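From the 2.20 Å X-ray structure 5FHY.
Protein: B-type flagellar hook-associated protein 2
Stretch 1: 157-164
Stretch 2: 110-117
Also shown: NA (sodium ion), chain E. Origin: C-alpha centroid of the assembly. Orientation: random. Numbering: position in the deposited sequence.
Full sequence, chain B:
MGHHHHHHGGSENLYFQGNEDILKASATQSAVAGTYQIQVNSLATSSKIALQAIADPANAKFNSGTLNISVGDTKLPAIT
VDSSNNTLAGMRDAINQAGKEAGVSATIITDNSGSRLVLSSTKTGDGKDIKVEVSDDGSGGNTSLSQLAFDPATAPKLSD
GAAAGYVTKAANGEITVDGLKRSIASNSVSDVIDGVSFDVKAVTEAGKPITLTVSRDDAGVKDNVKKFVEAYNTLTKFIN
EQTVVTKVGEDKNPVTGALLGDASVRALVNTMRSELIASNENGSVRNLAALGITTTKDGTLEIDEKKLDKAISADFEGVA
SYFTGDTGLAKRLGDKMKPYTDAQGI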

ATOM      1  N   LYS B 157       5.215 -44.506 -48.116  1.00 74.22           N
ATOM      2  CA  LYS B 157       5.449 -43.581 -47.017  1.00 74.60           C
ATOM      3  C   LYS B 157       6.904 -43.733 -46.602  1.00 72.24           C
ATOM      4  O   LYS B 157       7.421 -44.845 -46.540  1.00 72.09           O
ATOM      5  CB  LYS B 157       4.508 -43.841 -45.835  1.00 80.54           C
ATOM      6  CG  LYS B 157       4.755 -42.896 -44.658  1.00 97.75           C
ATOM      7  CD  LYS B 157       3.641 -42.931 -43.620  1.00111.74           C
ATOM      8  CE  LYS B 157       3.828 -41.827 -42.577  1.00121.97           C
ATOM      9  NZ  LYS B 157       2.726 -41.772 -41.573  1.00128.74           N
ATOM     10  N   LEU B 158       7.562 -42.612 -46.334  1.00 65.86           N
ATOM     11  CA  LEU B 158       8.990 -42.611 -46.039  1.00 77.68           C
ATOM     12  C   LEU B 158       9.311 -43.480 -44.829  1.00 80.18           C
ATOM     13  O   LEU B 158       8.643 -43.404 -43.799  1.00 80.96           O
ATOM     14  CB  LEU B 158       9.494 -41.182 -45.801  1.00 67.26           C
ATOM     15  CG  LEU B 158      10.997 -41.023 -45.535  1.00 68.39           C
ATOM     16  CD1 LEU B 158      11.813 -41.431 -46.757  1.00 69.09           C
ATOM     17  CD2 LEU B 158      11.348 -39.609 -45.072  1.00 69.42           C
ATOM     18  N   SER B 159      10.328 -44.319 -44.975  1.00 67.46           N
ATOM     19  CA  SER B 159      10.874 -45.070 -43.857  1.00 68.10           C
ATOM     20  C   SER B 159      12.387 -44.931 -43.907  1.00 69.11           C
ATOM     21  O   SER B 159      12.925 -44.366 -44.862  1.00 69.28           O
ATOM     22  CB  SER B 159      10.462 -46.541 -43.919  1.00 68.41           C
ATOM     23  OG  SER B 159      10.973 -47.161 -45.086  1.00 77.66           O
ATOM     24  N   ASP B 160      13.068 -45.423 -42.876  1.00 70.07           N
ATOM     25  CA  ASP B 160      14.522 -45.290 -42.797  1.00 73.34           C
ATOM     26  C   ASP B 160      15.210 -45.996 -43.965  1.00 71.49           C
ATOM     27  O   ASP B 160      14.749 -47.033 -44.428  1.00 85.63           O
ATOM     28  CB  ASP B 160      15.045 -45.829 -41.461  1.00 73.20           C
ATOM     29  CG  ASP B 160      16.529 -45.584 -41.279  1.00 79.32           C
ATOM     30  OD1 ASP B 160      16.996 -44.488 -41.654  1.00 82.54           O
ATOM     31  OD2 ASP B 160      17.225 -46.481 -40.756  1.00 87.92           O
ATOM     32  N   GLY B 161      16.310 -45.426 -44.441  1.00 78.92           N
ATOM     33  CA  GLY B 161      16.995 -45.955 -45.606  1.00 80.45           C
ATOM     34  C   GLY B 161      17.175 -44.875 -46.653  1.00 79.77           C
ATOM     35  O   GLY B 161      16.588 -43.797 -46.550  1.00 72.27           O
ATOM     36  N   ALA B 162      17.975 -45.165 -47.671  1.00 73.66           N
ATOM     37  CA  ALA B 162      18.291 -44.177 -48.695  1.00 77.33           C
ATOM     38  C   ALA B 162      17.126 -43.958 -49.655  1.00 79.12           C
ATOM     39  O   ALA B 162      17.080 -42.949 -50.359  1.00 77.76           O
ATOM     40  CB  ALA B 162      19.538 -44.589 -49.465  1.00 75.84           C
ATOM     41  N   ALA B 163      16.192 -44.906 -49.684  1.00 76.20           N
ATOM     42  CA  ALA B 163      15.066 -44.834 -50.608  1.00 73.22           C
ATOM     43  C   ALA B 163      14.183 -43.627 -50.342  1.00 72.38           C
ATOM     44  O   ALA B 163      14.096 -43.136 -49.217  1.00 71.51           O
ATOM     45  CB  ALA B 163      14.237 -46.101 -50.533  1.00 72.87           C
ATOM     46  N   ALA B 164      13.526 -43.159 -51.397  1.00 73.31           N
ATOM     47  CA  ALA B 164      12.635 -42.015 -51.298  1.00 76.08           C
ATOM     48  C   ALA B 164      11.280 -42.436 -50.755  1.00 76.95           C
ATOM     49  O   ALA B 164      10.970 -43.624 -50.683  1.00 80.66           O
ATOM     50  CB  ALA B 164      12.482 -41.340 -52.654  1.00 83.36           C
TER
HETATM   51 NA    NA E 502      13.829 -44.814 -47.242  1.00 52.86          NA
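Stretch 2 110-117: TDNSGSRL

Residues 110-117 approach the irregular loop 157-164 as two strand segments joined by a tight turn, with the turn and the arginine beyond it making the contact. Stretch 1 has no helix or strand, so no crossing angle is defined; the backbones come closest at Ser-113 and Ala-162, whose CA atoms lie 5.2 Å apart. Thr-110, in the incoming strand, is out of reach of the loop, and its OG1 shares a 3.1 Å hydrogen bond with Ser-115 OG across the hairpin. Asp-111 points its CA-to-CB bond toward stretch 1, and its N donates to Gly-114 O at 2.8 Å, closing the turn. Its carboxylate faces a like charge, Asp-111 OD2 lying 4.4 Å from Asp-160 OD1, but is also salt-bridged to the arginine of its own stretch, Asp-111 OD2 to Arg-116 NH2 at 2.7 Å. Asn-112 makes no contact with the loop. Ser-113 (chi1 m) packs on the Gly-161 to Ala-162 peptide: its OG is 3.3 Å from Gly-161 C and its CB 3.9 Å from Ala-162 CB. Ser-113 OG is also 3.3 Å from Ala-162 N, but the angle is too poor for a hydrogen bond. Gly-114 has phi/psi 138/-147, where a CB would jam against the carbonyl O of Ser-113. Ser-115 stays out of reach. Arg-116 has the largest area covered by the loop: its NH2 donates to Gly-161 O at 2.8 Å and 169°, while NH1 adds weak bonds to Gly-161 O at 3.4 Å and Ala-163 O at 3.2 Å. Both carbonyls lie at the guanidinium edge, where its N-H groups point; Ala-163 O also binds the sodium ion at 2.6 Å. Leu-158 CD1 packs 3.9 Å from Arg-116 NH1. Leu-117 carries the strand onward without touching the loop.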

ATOM      1  N   THR B 110      20.311 -34.692 -43.363  1.00 81.89           N
ATOM      2  CA  THR B 110      21.470 -35.569 -43.323  1.00 76.52           C
ATOM      3  C   THR B 110      21.239 -36.698 -42.328  1.00 74.70           C
ATOM      4  O   THR B 110      21.185 -36.480 -41.121  1.00 71.48           O
ATOM      5  CB  THR B 110      22.752 -34.797 -42.941  1.00 79.48           C
ATOM      6  OG1 THR B 110      22.867 -33.626 -43.758  1.00 80.14           O
ATOM      7  CG2 THR B 110      23.986 -35.667 -43.131  1.00 74.17           C
ATOM      8  N   ASP B 111      21.105 -37.911 -42.848  1.00 73.38           N
ATOM      9  CA  ASP B 111      20.876 -39.079 -42.010  1.00 80.99           C
ATOM     10  C   ASP B 111      22.022 -40.073 -42.177  1.00 79.28           C
ATOM     11  O   ASP B 111      23.103 -39.708 -42.635  1.00 84.26           O
ATOM     12  CB  ASP B 111      19.528 -39.732 -42.342  1.00 89.17           C
ATOM     13  CG  ASP B 111      19.443 -40.230 -43.777  1.00 82.15           C
ATOM     14  OD1 ASP B 111      20.110 -39.653 -44.660  1.00 76.60           O
ATOM     15  OD2 ASP B 111      18.701 -41.206 -44.022  1.00 76.28           O
ATOM     16  N   ASN B 112      21.795 -41.325 -41.801  1.00 74.28           N
ATOM     17  CA  ASN B 112      22.855 -42.327 -41.881  1.00 79.51           C
ATOM     18  C   ASN B 112      23.060 -42.819 -43.305  1.00 80.61           C
ATOM     19  O   ASN B 112      24.003 -43.559 -43.587  1.00 81.81           O
ATOM     20  CB  ASN B 112      22.557 -43.509 -40.959  1.00 78.86           C
ATOM     21  CG  ASN B 112      22.639 -43.138 -39.496  1.00 80.24           C
ATOM     22  OD1 ASN B 112      23.307 -42.173 -39.124  1.00 80.88           O
ATOM     23  ND2 ASN B 112      21.955 -43.900 -38.654  1.00 81.36           N
ATOM     24  N   SER B 113      22.171 -42.401 -44.201  1.00 85.04           N
ATOM     25  CA  SER B 113      22.247 -42.805 -45.600  1.00 86.22           C
ATOM     26  C   SER B 113      22.965 -41.749 -46.431  1.00 83.72           C
ATOM     27  O   SER B 113      23.437 -42.022 -47.535  1.00 82.85           O
ATOM     28  CB  SER B 113      20.846 -43.041 -46.171  1.00 85.25           C
ATOM     29  OG  SER B 113      20.147 -44.033 -45.441  1.00 95.22           O
ATOM     30  N   GLY B 114      23.030 -40.536 -45.894  1.00 81.32           N
ATOM     31  CA  GLY B 114      23.635 -39.421 -46.595  1.00 79.21           C
ATOM     32  C   GLY B 114      22.813 -38.159 -46.425  1.00 75.30           C
ATOM     33  O   GLY B 114      22.192 -37.942 -45.383  1.00 69.97           O
ATOM     34  N   SER B 115      22.823 -37.318 -47.452  1.00 75.55           N
ATOM     35  CA  SER B 115      21.996 -36.120 -47.476  1.00 71.90           C
ATOM     36  C   SER B 115      20.978 -36.249 -48.606  1.00 76.95           C
ATOM     37  O   SER B 115      21.250 -36.887 -49.618  1.00 91.10           O
ATOM     38  CB  SER B 115      22.849 -34.861 -47.654  1.00 69.92           C
ATOM     39  OG  SER B 115      23.745 -34.681 -46.572  1.00 77.14           O
ATOM     40  N   ARG B 116      19.805 -35.656 -48.430  1.00 68.75           N
ATOM     41  CA  ARG B 116      18.744 -35.771 -49.424  1.00 68.78           C
ATOM     42  C   ARG B 116      17.921 -34.497 -49.479  1.00 70.77           C
ATOM     43  O   ARG B 116      17.916 -33.707 -48.535  1.00 78.10           O
ATOM     44  CB  ARG B 116      17.835 -36.961 -49.107  1.00 68.54           C
ATOM     45  CG  ARG B 116      16.846 -36.711 -47.972  1.00 63.14           C
ATOM     46  CD  ARG B 116      16.021 -37.957 -47.691  1.00 60.93           C
ATOM     47  NE  ARG B 116      16.828 -38.961 -47.006  1.00 62.78           N
ATOM     48  CZ  ARG B 116      16.590 -40.266 -47.035  1.00 64.33           C
ATOM     49  NH1 ARG B 116      15.562 -40.744 -47.725  1.00 68.27           N
ATOM     50  NH2 ARG B 116      17.388 -41.094 -46.377  1.00 79.40           N
ATOM     51  N   LEU B 117      17.213 -34.301 -50.584  1.00 63.52           N
ATOM     52  CA  LEU B 117      16.359 -33.129 -50.712  1.00 68.64           C
ATOM     53  C   LEU B 117      14.997 -33.417 -50.102  1.00 65.46           C
ATOM     54  O   LEU B 117      14.415 -34.473 -50.339  1.00 67.42           O
ATOM     55  CB  LEU B 117      16.215 -32.718 -52.178  1.00 76.47           C
ATOM     56  CG  LEU B 117      17.439 -32.072 -52.828  1.00 72.25           C
ATOM     57  CD1 LEU B 117      17.347 -32.141 -54.346  1.00 72.66           C
ATOM     58  CD2 LEU B 117      17.609 -30.636 -52.353  1.00 76.87           C
TER